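Local coordinates for protein phenol hydroxylase component phN (Pseudomonas stutzeri, PDB 3U52) that probably serves as the diiron-containing, oxygen-activating hydroxylase subunit of a bacterial multicomponent monooxygenase that hydroxylates phenol, at residues G41-P53 with E242-N254. Residues are numbered along the deposited sequence; the frame is centred on the assembly and turned at random.
Sequences GIKITDWSQWEDP and EVIKFILEQHEDN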
ATOM      1  N   GLY A  41     -42.799  14.456  16.981  1.00 25.30           N
ATOM      2  CA  GLY A  41     -44.036  13.724  16.797  1.00 25.52           C
ATOM      3  C   GLY A  41     -43.849  12.244  16.618  1.00 24.90           C
ATOM      4  O   GLY A  41     -44.840  11.508  16.541  1.00 25.66           O
ATOM      5  N   ILE A  42     -42.599  11.766  16.516  1.00 24.47           N
ATOM      6  CA  ILE A  42     -42.361  10.328  16.278  1.00 23.52           C
ATOM      7  C   ILE A  42     -42.546   9.524  17.568  1.00 24.38           C
ATOM      8  O   ILE A  42     -42.050   9.925  18.594  1.00 22.88           O
ATOM      9  CB  ILE A  42     -40.928  10.064  15.688  1.00 23.57           C
ATOM     10  CG1 ILE A  42     -40.840  10.650  14.258  1.00 20.83           C
ATOM     11  CG2 ILE A  42     -40.608   8.587  15.731  1.00 22.89           C
ATOM     12  CD1 ILE A  42     -41.664   9.865  13.188  1.00 18.27           C
ATOM     13  N   LYS A  43     -43.254   8.393  17.492  1.00 25.75           N
ATOM     14  CA  LYS A  43     -43.541   7.587  18.660  1.00 27.68           C
ATOM     15  C   LYS A  43     -42.789   6.287  18.534  1.00 28.51           C
ATOM     16  O   LYS A  43     -42.893   5.610  17.503  1.00 27.61           O
ATOM     17  CB  LYS A  43     -45.030   7.287  18.759  1.00 27.68           C
ATOM     18  CG  LYS A  43     -45.916   8.538  18.815  1.00 33.39           C
ATOM     19  CD  LYS A  43     -47.257   8.224  19.513  1.00 39.13           C
ATOM     20  CE  LYS A  43     -48.211   9.404  19.476  1.00 43.46           C
ATOM     21  NZ  LYS A  43     -48.661   9.620  18.068  1.00 46.58           N
ATOM     22  N   ILE A  44     -41.992   5.965  19.564  1.00 29.18           N
ATOM     23  CA  ILE A  44     -41.314   4.701  19.597  1.00 30.84           C
ATOM     24  C   ILE A  44     -42.008   3.843  20.636  1.00 31.15           C
ATOM     25  O   ILE A  44     -42.137   4.229  21.792  1.00 32.16           O
ATOM     26  CB  ILE A  44     -39.793   4.809  19.887  1.00 31.18           C
ATOM     27  CG1 ILE A  44     -39.100   5.736  18.868  1.00 32.13           C
ATOM     28  CG2 ILE A  44     -39.132   3.370  19.841  1.00 32.42           C
ATOM     29  CD1 ILE A  44     -39.222   5.308  17.429  1.00 29.21           C
ATOM     30  N   THR A  45     -42.440   2.683  20.190  1.00 31.49           N
ATOM     31  CA  THR A  45     -43.167   1.688  20.982  1.00 32.50           C
ATOM     32  C   THR A  45     -42.235   0.699  21.733  1.00 32.70           C
ATOM     33  O   THR A  45     -42.540   0.292  22.857  1.00 32.18           O
ATOM     34  CB  THR A  45     -44.129   0.965  20.041  1.00 32.63           C
ATOM     35  OG1 THR A  45     -45.341   1.742  19.939  1.00 34.74           O
ATOM     36  CG2 THR A  45     -44.404  -0.463  20.488  1.00 36.71           C
ATOM     37  N   ASP A  46     -41.080   0.379  21.148  1.00 31.68           N
ATOM     38  CA  ASP A  46     -40.216  -0.688  21.677  1.00 32.11           C
ATOM     39  C   ASP A  46     -38.850  -0.725  20.974  1.00 31.02           C
ATOM     40  O   ASP A  46     -38.715  -1.272  19.860  1.00 30.61           O
ATOM     41  CB  ASP A  46     -40.909  -2.035  21.536  1.00 32.17           C
ATOM     42  CG  ASP A  46     -40.128  -3.189  22.177  1.00 35.95           C
ATOM     43  OD1 ASP A  46     -40.604  -4.361  22.042  1.00 40.52           O
ATOM     44  OD2 ASP A  46     -39.075  -2.943  22.827  1.00 35.39           O
ATOM     45  N   TRP A  47     -37.852  -0.158  21.655  1.00 30.57           N
ATOM     46  CA  TRP A  47     -36.500  -0.021  21.099  1.00 30.33           C
ATOM     47  C   TRP A  47     -35.843  -1.361  20.872  1.00 30.65           C
ATOM     48  O   TRP A  47     -34.969  -1.491  19.999  1.00 29.28           O
ATOM     49  CB  TRP A  47     -35.621   0.880  21.955  1.00 30.08           C
ATOM     50  CG  TRP A  47     -35.717   2.360  21.628  1.00 30.00           C
ATOM     51  CD1 TRP A  47     -36.304   3.324  22.390  1.00 32.43           C
ATOM     52  CD2 TRP A  47     -35.204   3.033  20.465  1.00 29.13           C
ATOM     53  NE1 TRP A  47     -36.181   4.561  21.783  1.00 31.46           N
ATOM     54  CE2 TRP A  47     -35.501   4.402  20.605  1.00 29.88           C
ATOM     55  CE3 TRP A  47     -34.532   2.607  19.317  1.00 27.51           C
ATOM     56  CZ2 TRP A  47     -35.144   5.344  19.649  1.00 30.02           C
ATOM     57  CZ3 TRP A  47     -34.175   3.548  18.371  1.00 30.61           C
ATOM     58  CH2 TRP A  47     -34.485   4.892  18.534  1.00 29.74           C
ATOM     59  N   SER A  48     -36.300  -2.373  21.610  1.00 30.91           N
ATOM     60  CA  SER A  48     -35.727  -3.723  21.501  1.00 31.85           C
ATOM     61  C   SER A  48     -36.061  -4.390  20.153  1.00 31.19           C
ATOM     62  O   SER A  48     -35.400  -5.355  19.713  1.00 31.67           O
ATOM     63  CB  SER A  48     -36.198  -4.597  22.665  1.00 32.11           C
ATOM     64  OG  SER A  48     -37.480  -5.123  22.359  1.00 37.50           O
ATOM     65  N   GLN A  49     -37.056  -3.861  19.467  1.00 29.72           N
ATOM     66  CA  GLN A  49     -37.300  -4.346  18.124  1.00 29.88           C
ATOM     67  C   GLN A  49     -36.325  -3.821  17.066  1.00 28.73           C
ATOM     68  O   GLN A  49     -36.375  -4.250  15.903  1.00 28.61           O
ATOM     69  CB  GLN A  49     -38.741  -4.111  17.750  1.00 30.18           C
ATOM     70  CG  GLN A  49     -39.626  -4.937  18.642  1.00 35.21           C
ATOM     71  CD  GLN A  49     -41.062  -4.601  18.472  1.00 43.33           C
ATOM     72  OE1 GLN A  49     -41.904  -5.504  18.436  1.00 47.52           O
ATOM     73  NE2 GLN A  49     -41.374  -3.308  18.378  1.00 43.14           N
ATOM     74  N   TRP A  50     -35.434  -2.915  17.470  1.00 27.62           N
ATOM     75  CA  TRP A  50     -34.298  -2.529  16.616  1.00 27.32           C
ATOM     76  C   TRP A  50     -33.473  -3.762  16.215  1.00 28.27           C
ATOM     77  O   TRP A  50     -33.047  -4.532  17.096  1.00 28.74           O
ATOM     78  CB  TRP A  50     -33.403  -1.513  17.370  1.00 26.76           C
ATOM     79  CG  TRP A  50     -32.231  -1.068  16.551  1.00 24.70           C
ATOM     80  CD1 TRP A  50     -30.957  -1.549  16.597  1.00 24.26           C
ATOM     81  CD2 TRP A  50     -32.249  -0.075  15.542  1.00 24.91           C
ATOM     82  NE1 TRP A  50     -30.164  -0.903  15.669  1.00 23.73           N
ATOM     83  CE2 TRP A  50     -30.937   0.009  15.007  1.00 23.26           C
ATOM     84  CE3 TRP A  50     -33.244   0.784  15.043  1.00 24.38           C
ATOM     85  CZ2 TRP A  50     -30.589   0.934  13.990  1.00 27.51           C
ATOM     86  CZ3 TRP A  50     -32.901   1.684  14.012  1.00 27.41           C
ATOM     87  CH2 TRP A  50     -31.581   1.738  13.494  1.00 26.28           C
ATOM     88  N   GLU A  51     -33.272  -3.985  14.912  1.00 28.75           N
ATOM     89  CA  GLU A  51     -32.375  -5.045  14.424  1.00 30.62           C
ATOM     90  C   GLU A  51     -31.055  -4.420  14.032  1.00 30.11           C
ATOM     91  O   GLU A  51     -31.049  -3.454  13.260  1.00 30.39           O
ATOM     92  CB  GLU A  51     -32.964  -5.781  13.197  1.00 31.71           C
ATOM     93  CG  GLU A  51     -34.214  -6.668  13.489  1.00 39.25           C
ATOM     94  CD  GLU A  51     -33.990  -7.725  14.580  1.00 49.36           C
ATOM     95  OE1 GLU A  51     -32.913  -8.405  14.572  1.00 52.57           O
ATOM     96  OE2 GLU A  51     -34.908  -7.883  15.448  1.00 53.54           O
ATOM     97  N   ASP A  52     -29.953  -4.935  14.558  1.00 29.06           N
ATOM     98  CA  ASP A  52     -28.624  -4.342  14.282  1.00 29.18           C
ATOM     99  C   ASP A  52     -28.334  -4.458  12.796  1.00 27.74           C
ATOM    100  O   ASP A  52     -28.486  -5.522  12.228  1.00 28.43           O
ATOM    101  CB  ASP A  52     -27.524  -5.000  15.129  1.00 29.08           C
ATOM    102  CG  ASP A  52     -27.883  -5.044  16.640  1.00 30.74           C
ATOM    103  OD1 ASP A  52     -27.993  -6.155  17.192  1.00 35.80           O
ATOM    104  OD2 ASP A  52     -28.072  -3.999  17.281  1.00 30.36           O
ATOM    105  N   PRO A  53     -28.015  -3.336  12.138  1.00 28.18           N
ATOM    106  CA  PRO A  53     -27.749  -3.379  10.690  1.00 27.71           C
ATOM    107  C   PRO A  53     -26.421  -4.031  10.328  1.00 28.93           C
ATOM    108  O   PRO A  53     -26.216  -4.416   9.151  1.00 28.68           O
ATOM    109  CB  PRO A  53     -27.793  -1.917  10.264  1.00 27.21           C
ATOM    110  CG  PRO A  53     -27.478  -1.126  11.528  1.00 27.53           C
ATOM    111  CD  PRO A  53     -27.986  -1.969  12.687  1.00 26.67           C
ATOM    112  N   GLU A 242     -32.704  -0.049   7.758  1.00 23.64           N
ATOM    113  CA  GLU A 242     -33.207  -0.327   9.114  1.00 24.27           C
ATOM    114  C   GLU A 242     -33.993   0.842   9.693  1.00 23.83           C
ATOM    115  O   GLU A 242     -35.099   0.643  10.237  1.00 23.58           O
ATOM    116  CB  GLU A 242     -32.082  -0.747  10.090  1.00 25.03           C
ATOM    117  CG  GLU A 242     -32.606  -1.107  11.545  1.00 26.99           C
ATOM    118  CD  GLU A 242     -33.754  -2.189  11.618  1.00 33.27           C
ATOM    119  OE1 GLU A 242     -33.964  -2.960  10.642  1.00 33.84           O
ATOM    120  OE2 GLU A 242     -34.445  -2.312  12.684  1.00 31.74           O
ATOM    121  N   VAL A 243     -33.419   2.045   9.574  1.00 22.58           N
ATOM    122  CA  VAL A 243     -34.023   3.300  10.050  1.00 22.52           C
ATOM    123  C   VAL A 243     -35.468   3.458   9.545  1.00 21.97           C
ATOM    124  O   VAL A 243     -36.357   3.625  10.373  1.00 20.86           O
ATOM    125  CB  VAL A 243     -33.114   4.591   9.744  1.00 23.13           C
ATOM    126  CG1 VAL A 243     -33.892   5.916   9.882  1.00 21.98           C
ATOM    127  CG2 VAL A 243     -31.879   4.629  10.691  1.00 20.86           C
ATOM    128  N   ILE A 244     -35.722   3.431   8.223  1.00 22.43           N
ATOM    129  CA  ILE A 244     -37.130   3.704   7.790  1.00 23.44           C
ATOM    130  C   ILE A 244     -38.070   2.613   8.200  1.00 23.49           C
ATOM    131  O   ILE A 244     -39.174   2.929   8.583  1.00 24.38           O
ATOM    132  CB  ILE A 244     -37.422   3.952   6.263  1.00 23.99           C
ATOM    133  CG1 ILE A 244     -36.341   3.382   5.429  1.00 25.64           C
ATOM    134  CG2 ILE A 244     -37.888   5.482   5.963  1.00 23.98           C
ATOM    135  CD1 ILE A 244     -36.615   2.020   4.952  1.00 28.03           C
ATOM    136  N   LYS A 245     -37.646   1.345   8.091  1.00 23.00           N
ATOM    137  CA  LYS A 245     -38.489   0.217   8.495  1.00 24.66           C
ATOM    138  C   LYS A 245     -38.791   0.264   9.979  1.00 24.35           C
ATOM    139  O   LYS A 245     -39.960   0.185  10.349  1.00 25.08           O
ATOM    140  CB  LYS A 245     -37.896  -1.122   8.089  1.00 23.61           C
ATOM    141  CG  LYS A 245     -37.699  -1.190   6.554  1.00 26.70           C
ATOM    142  CD  LYS A 245     -37.466  -2.594   6.027  1.00 32.09           C
ATOM    143  CE  LYS A 245     -37.879  -2.680   4.537  1.00 36.28           C
ATOM    144  NZ  LYS A 245     -37.799  -4.117   3.996  1.00 40.13           N
ATOM    145  N   PHE A 246     -37.768   0.490  10.801  1.00 23.38           N
ATOM    146  CA  PHE A 246     -37.946   0.591  12.249  1.00 23.01           C
ATOM    147  C   PHE A 246     -38.991   1.649  12.622  1.00 22.63           C
ATOM    148  O   PHE A 246     -39.921   1.373  13.365  1.00 23.37           O
ATOM    149  CB  PHE A 246     -36.637   0.948  12.954  1.00 23.87           C
ATOM    150  CG  PHE A 246     -36.783   1.032  14.428  1.00 22.35           C
ATOM    151  CD1 PHE A 246     -36.978  -0.116  15.176  1.00 22.64           C
ATOM    152  CD2 PHE A 246     -36.782   2.261  15.066  1.00 23.44           C
ATOM    153  CE1 PHE A 246     -37.152  -0.020  16.580  1.00 24.67           C
ATOM    154  CE2 PHE A 246     -36.936   2.348  16.445  1.00 24.51           C
ATOM    155  CZ  PHE A 246     -37.122   1.206  17.191  1.00 24.07           C
ATOM    156  N   ILE A 247     -38.823   2.842  12.079  1.00 22.25           N
ATOM    157  CA  ILE A 247     -39.687   4.013  12.370  1.00 23.83           C
ATOM    158  C   ILE A 247     -41.118   3.812  11.880  1.00 24.40           C
ATOM    159  O   ILE A 247     -42.077   4.119  12.615  1.00 23.82           O
ATOM    160  CB  ILE A 247     -39.091   5.294  11.772  1.00 22.94           C
ATOM    161  CG1 ILE A 247     -37.781   5.632  12.487  1.00 24.36           C
ATOM    162  CG2 ILE A 247     -40.034   6.468  11.938  1.00 25.66           C
ATOM    163  CD1 ILE A 247     -37.097   6.917  11.909  1.00 25.31           C
ATOM    164  N   LEU A 248     -41.252   3.255  10.664  1.00 24.12           N
ATOM    165  CA  LEU A 248     -42.574   3.000  10.096  1.00 26.15           C
ATOM    166  C   LEU A 248     -43.341   1.923  10.869  1.00 27.68           C
ATOM    167  O   LEU A 248     -44.562   1.986  10.973  1.00 29.58           O
ATOM    168  CB  LEU A 248     -42.473   2.594   8.616  1.00 24.53           C
ATOM    169  CG  LEU A 248     -42.025   3.770   7.738  1.00 25.36           C
ATOM    170  CD1 LEU A 248     -41.635   3.301   6.312  1.00 24.55           C
ATOM    171  CD2 LEU A 248     -43.054   4.876   7.724  1.00 22.89           C
ATOM    172  N   GLU A 249     -42.633   0.951  11.422  1.00 28.41           N
ATOM    173  CA  GLU A 249     -43.286  -0.149  12.129  1.00 29.30           C
ATOM    174  C   GLU A 249     -43.639   0.168  13.560  1.00 28.94           C
ATOM    175  O   GLU A 249     -44.471  -0.499  14.164  1.00 28.70           O
ATOM    176  CB  GLU A 249     -42.400  -1.378  12.070  1.00 29.76           C
ATOM    177  CG  GLU A 249     -42.462  -2.013  10.698  1.00 35.25           C
ATOM    178  CD  GLU A 249     -41.679  -3.274  10.577  1.00 41.64           C
ATOM    179  OE1 GLU A 249     -41.350  -3.858  11.635  1.00 44.55           O
ATOM    180  OE2 GLU A 249     -41.404  -3.679   9.419  1.00 44.77           O
ATOM    181  N   GLN A 250     -43.020   1.197  14.118  1.00 28.66           N
ATOM    182  CA  GLN A 250     -43.192   1.488  15.526  1.00 28.71           C
ATOM    183  C   GLN A 250     -44.549   2.091  15.892  1.00 29.08           C
ATOM    184  O   GLN A 250     -45.001   1.922  17.020  1.00 30.41           O
ATOM    185  CB  GLN A 250     -42.041   2.349  16.053  1.00 27.93           C
ATOM    186  CG  GLN A 250     -40.775   1.584  16.192  1.00 29.84           C
ATOM    187  CD  GLN A 250     -40.773   0.686  17.400  1.00 30.95           C
ATOM    188  OE1 GLN A 250     -41.073   1.134  18.475  1.00 31.94           O
ATOM    189  NE2 GLN A 250     -40.450  -0.584  17.224  1.00 31.12           N
ATOM    190  N   HIS A 251     -45.213   2.754  14.955  1.00 28.16           N
ATOM    191  CA  HIS A 251     -46.483   3.372  15.269  1.00 28.13           C
ATOM    192  C   HIS A 251     -47.102   3.909  14.012  1.00 28.43           C
ATOM    193  O   HIS A 251     -46.417   4.563  13.224  1.00 27.52           O
ATOM    194  CB  HIS A 251     -46.294   4.529  16.255  1.00 27.73           C
ATOM    195  CG  HIS A 251     -47.517   4.785  17.070  1.00 30.66           C
ATOM    196  ND1 HIS A 251     -48.632   5.405  16.546  1.00 33.32           N
ATOM    197  CD2 HIS A 251     -47.834   4.442  18.343  1.00 31.07           C
ATOM    198  CE1 HIS A 251     -49.575   5.463  17.472  1.00 33.48           C
ATOM    199  NE2 HIS A 251     -49.117   4.881  18.568  1.00 32.26           N
ATOM    200  N   GLU A 252     -48.397   3.677  13.821  1.00 28.12           N
ATOM    201  CA  GLU A 252     -49.072   4.152  12.609  1.00 28.76           C
ATOM    202  C   GLU A 252     -49.028   5.648  12.504  1.00 27.43           C
ATOM    203  O   GLU A 252     -48.997   6.176  11.410  1.00 26.78           O
ATOM    204  CB  GLU A 252     -50.536   3.695  12.531  1.00 30.44           C
ATOM    205  CG  GLU A 252     -51.328   3.985  13.777  1.00 35.77           C
ATOM    206  CD  GLU A 252     -52.764   3.480  13.691  1.00 45.49           C
ATOM    207  OE1 GLU A 252     -52.960   2.239  13.604  1.00 48.34           O
ATOM    208  OE2 GLU A 252     -53.696   4.332  13.720  1.00 49.31           O
ATOM    209  N   ASP A 253     -49.030   6.336  13.631  1.00 26.06           N
ATOM    210  CA  ASP A 253     -48.906   7.797  13.581  1.00 26.32           C
ATOM    211  C   ASP A 253     -47.583   8.288  12.923  1.00 24.14           C
ATOM    212  O   ASP A 253     -47.532   9.411  12.437  1.00 22.88           O
ATOM    213  CB  ASP A 253     -49.089   8.412  14.959  1.00 26.96           C
ATOM    214  CG  ASP A 253     -50.531   8.199  15.533  1.00 33.31           C
ATOM    215  OD1 ASP A 253     -51.484   7.904  14.760  1.00 36.37           O
ATOM    216  OD2 ASP A 253     -50.691   8.329  16.769  1.00 34.55           O
ATOM    217  N   ASN A 254     -46.553   7.419  12.852  1.00 23.03           N
ATOM    218  CA  ASN A 254     -45.251   7.846  12.294  1.00 22.10           C
ATOM    219  C   ASN A 254     -45.326   7.942  10.799  1.00 21.70           C
ATOM    220  O   ASN A 254     -44.449   8.517  10.169  1.00 21.72           O
ATOM    221  CB  ASN A 254     -44.120   6.884  12.636  1.00 20.92           C
ATOM    222  CG  ASN A 254     -43.844   6.807  14.122  1.00 20.60           C
ATOM    223  OD1 ASN A 254     -44.300   7.656  14.889  1.00 21.15           O
ATOM    224  ND2 ASN A 254     -43.068   5.797  14.534  1.00 20.40           N
TER
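K43 and N254 exchange two hydrogen bonds where, in this helical diiron hydroxylase subunit of the methane/phenol/alkene hydroxylase family, a loop runs antiparallel alongside the last turns of helix 220-250, which also carries the iron ligands E233 and H236. The N254 amide mimics a peptide group: OD1 accepts from K43 N at 2.9 Å, almost straight, and ND2 gives one hydrogen to K43 O and the other to I247 O, 2.7 Å away. Asparagine's short amide can thus join the loop to I247 of the helix. Q250, offering acceptor and donor together, serves the loop at T45 and D46. Its chain folds back at chi2 (-76°), bringing OE1 to 2.8 Å from D46 N, on a lone pair; T45 N adds a weak bond, and NE2 returns another to D46 O. T45 OG1 donates to Q250 O, nearly in line with the carbonyl. D46 OD2 accepts from S48 N, an Asx turn, and S48 OG. One helical turn before Q250, F246 offers two flat faces, to Q250 CG and the edge of W50 (planes 75° apart); W47, slid aside, completes the aromatic cluster, and xenon touches both tryptophans. Lysine is long enough for K43 NZ to bridge to the anti lone pair of D253 OD2 while K43 CD covers H251, whose ND1 accepts from D253 N in the ring plane. E242 CG lies over the six-membered ring of W50, and OE2 accepts from E51 N at 3.0 Å, met from above the carboxylate plane.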